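Local coordinates for protein 4-methyl-5(B-hydroxyethyl)-thiazole monophosphate biosynthesis enzyme (Vibrio cholerae O1 biovar El Tor, PDB 3OT1) that belongs to the DJ-1/PfpI family and, judging by its name, probably takes part in making the thiazole monophosphate precursor of thiamine, at residues M41-D46 / L58-T63. Sequence-based numbering, arbitrary orientation.
Sequences MAAVGD and LTAEQT. With NA (sodium ion), chain D.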
HETATM    1  N   MSE B  41       7.249  14.080   0.356  0.60  4.92           N
HETATM    2  CA  MSE B  41       8.081  13.093   1.024  0.60  5.35           C
HETATM    3  C   MSE B  41       9.446  13.704   1.278  0.60  5.20           C
HETATM    4  O   MSE B  41      10.038  14.293   0.367  0.60  6.15           O
HETATM    5  CB  MSE B  41       8.186  11.845   0.142  0.60  5.77           C
HETATM    6  CG  MSE B  41       6.856  11.145  -0.083  0.60  5.53           C
HETATM    7 SE   MSE B  41       6.937   9.793  -1.485  0.60  7.19          SE
HETATM    8  CE  MSE B  41       8.533   8.861  -0.698  0.60  6.30           C
ATOM      9  N   ALA B  42       9.952  13.560   2.510  1.00  4.94           N
ATOM     10  CA  ALA B  42      11.216  14.165   2.900  1.00  5.45           C
ATOM     11  C   ALA B  42      12.066  13.137   3.649  1.00  5.06           C
ATOM     12  O   ALA B  42      11.583  12.511   4.588  1.00  5.72           O
ATOM     13  CB  ALA B  42      10.990  15.408   3.781  1.00  5.76           C
ATOM     14  N   ALA B  43      13.325  12.990   3.244  1.00  4.94           N
ATOM     15  CA  ALA B  43      14.155  11.913   3.755  1.00  5.32           C
ATOM     16  C   ALA B  43      14.988  12.328   4.963  1.00  5.26           C
ATOM     17  O   ALA B  43      15.659  13.366   4.923  1.00  5.75           O
ATOM     18  CB  ALA B  43      15.096  11.366   2.672  1.00  6.10           C
ATOM     19  N   VAL B  44      14.995  11.483   5.989  1.00  5.01           N
ATOM     20  CA  VAL B  44      15.934  11.581   7.086  1.00  5.70           C
ATOM     21  C   VAL B  44      17.283  11.055   6.583  1.00  6.17           C
ATOM     22  O   VAL B  44      17.349  10.002   5.946  1.00  6.47           O
ATOM     23  CB  VAL B  44      15.422  10.788   8.294  1.00  6.35           C
ATOM     24  CG1 VAL B  44      16.437  10.749   9.417  1.00  8.66           C
ATOM     25  CG2 VAL B  44      14.088  11.374   8.765  1.00  8.66           C
ATOM     26  N   GLY B  45      18.348  11.786   6.902  1.00  6.30           N
ATOM     27  CA  GLY B  45      19.694  11.430   6.482  1.00  6.87           C
ATOM     28  C   GLY B  45      20.174  12.232   5.311  1.00  7.71           C
ATOM     29  O   GLY B  45      19.583  13.247   4.994  1.00 10.27           O
ATOM     30  N   ASP B  46      21.250  11.785   4.668  1.00  7.27           N
ATOM     31  CA  ASP B  46      21.925  12.597   3.649  1.00  8.66           C
ATOM     32  C   ASP B  46      21.670  12.132   2.223  1.00  8.00           C
ATOM     33  O   ASP B  46      22.318  12.596   1.281  1.00 10.40           O
ATOM     34  CB  ASP B  46      23.433  12.675   3.935  1.00  9.52           C
ATOM     35  CG  ASP B  46      23.788  13.692   5.019  1.00 11.61           C
ATOM     36  OD1 ASP B  46      23.058  14.706   5.191  1.00 17.54           O
ATOM     37  OD2 ASP B  46      24.824  13.503   5.676  1.00 11.77           O
ATOM     38  N   LEU B  58      12.230   4.303  -1.651  1.00  5.12           N
ATOM     39  CA  LEU B  58      11.361   5.464  -1.505  1.00  5.20           C
ATOM     40  C   LEU B  58      12.152   6.703  -1.898  1.00  5.79           C
ATOM     41  O   LEU B  58      13.209   6.973  -1.340  1.00  6.34           O
ATOM     42  CB  LEU B  58      10.896   5.546  -0.068  1.00  5.57           C
ATOM     43  CG  LEU B  58      10.085   4.360   0.468  1.00  5.80           C
ATOM     44  CD1 LEU B  58       9.991   4.452   1.988  1.00  8.38           C
ATOM     45  CD2 LEU B  58       8.711   4.296  -0.204  1.00  8.37           C
ATOM     46  N   THR B  59      11.645   7.444  -2.877  1.00  5.07           N
ATOM     47  CA  THR B  59      12.319   8.631  -3.374  1.00  5.31           C
ATOM     48  C   THR B  59      11.656   9.878  -2.826  1.00  5.09           C
ATOM     49  O   THR B  59      10.554  10.239  -3.238  1.00  5.93           O
ATOM     50  CB  THR B  59      12.312   8.648  -4.894  1.00  5.29           C
ATOM     51  OG1 THR B  59      12.954   7.499  -5.425  1.00  6.71           O
ATOM     52  CG2 THR B  59      13.011   9.862  -5.431  1.00  7.37           C
ATOM     53  N   ALA B  60      12.352  10.536  -1.913  1.00  5.04           N
ATOM     54  CA  ALA B  60      11.892  11.778  -1.338  1.00  5.86           C
ATOM     55  C   ALA B  60      12.214  12.946  -2.282  1.00  6.08           C
ATOM     56  O   ALA B  60      13.117  12.875  -3.084  1.00  6.56           O
ATOM     57  CB  ALA B  60      12.541  12.011   0.016  1.00  6.49           C
ATOM     58  N   GLU B  61      11.455  14.026  -2.113  1.00  6.94           N
ATOM     59  CA  GLU B  61      11.644  15.232  -2.908  0.50  8.41           C
ATOM     60  C   GLU B  61      12.666  16.181  -2.284  1.00  7.71           C
ATOM     61  O   GLU B  61      13.310  16.962  -2.992  1.00  8.46           O
ATOM     62  CB  GLU B  61      10.308  15.941  -3.048  0.50  9.86           C
ATOM     63  CG  GLU B  61      10.295  17.155  -3.931  0.50 12.83           C
ATOM     64  CD  GLU B  61       9.101  18.018  -3.632  0.50 16.33           C
ATOM     65  OE1 GLU B  61       8.064  17.444  -3.235  0.50 18.68           O
ATOM     66  OE2 GLU B  61       9.203  19.255  -3.763  0.50 21.03           O
ATOM     67  N   GLN B  62      12.843  16.127  -0.967  1.00  7.49           N
ATOM     68  CA  GLN B  62      13.720  17.045  -0.256  1.00  7.41           C
ATOM     69  C   GLN B  62      14.154  16.418   1.060  1.00  6.64           C
ATOM     70  O   GLN B  62      13.634  15.389   1.490  1.00  6.91           O
ATOM     71  CB  GLN B  62      13.026  18.408  -0.062  1.00  7.74           C
ATOM     72  CG  GLN B  62      11.835  18.358   0.832  1.00  7.92           C
ATOM     73  CD  GLN B  62      10.925  19.591   0.653  1.00 10.49           C
ATOM     74  OE1 GLN B  62      10.525  19.901  -0.464  1.00 13.21           O
ATOM     75  NE2 GLN B  62      10.547  20.243   1.751  1.00 12.51           N
ATOM     76  N   THR B  63      15.137  17.043   1.669  1.00  6.80           N
ATOM     77  CA  THR B  63      15.664  16.569   2.925  1.00  6.70           C
ATOM     78  C   THR B  63      14.760  16.963   4.094  1.00  5.86           C
ATOM     79  O   THR B  63      14.299  18.090   4.187  1.00  7.83           O
ATOM     80  CB  THR B  63      17.050  17.115   3.136  1.00  8.15           C
ATOM     81  OG1 THR B  63      17.572  16.540   4.308  1.00 10.75           O
ATOM     82  CG2 THR B  63      17.121  18.627   3.253  1.00 10.71           C
TER
HETATM   83 NA    NA D 207      17.737  14.325   4.822  0.80  8.35          NA
HETATM   84  O   HOH W   1      17.877  13.733   2.471  1.00 11.55           O
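A sodium ion bridges Ala43, Gly45 and Thr63 where edge strand 62-63 runs parallel to strand 38-43, at one border of the DJ-1/PfpI-type alpha/beta sheet. Ala43 O and Thr63 OG1, 3.8 Å apart, are too distant for a direct hydrogen bond; the metal joins them, with Ala43 O bound at 2.3 Å. The turn after strand 38-43 passes through Gly45 at positive phi (101°), and Gly45 O faces the ion at 2.1 Å. A water and Glu65 OE1 add two further ligands.

The parallel register rests on the bridged pairs Ala42-Gln62 and Ala43-Thr63. Ala43 N donates to Gln62 O at 3.0 Å in keeping with it, while Met41 O is bonded by the N of Glu61, the residue just before strand 62-63. Gln62 O also receives a CA-H contact from Ala42 CA (3.1 Å). On the sheet face of Ala43 and Thr63, Ala60 CB packs against Ala43 CB at 3.7 Å. In one of two conformers, selenomethionine Met41 bends at chi3 (52°), turning CE toward Leu58 CB and to 3.5 Å from Thr59 O. At the sodium, Thr63 OG1 stands anti to its own N (chi1 -175°) and binds the ion at 2.3 Å.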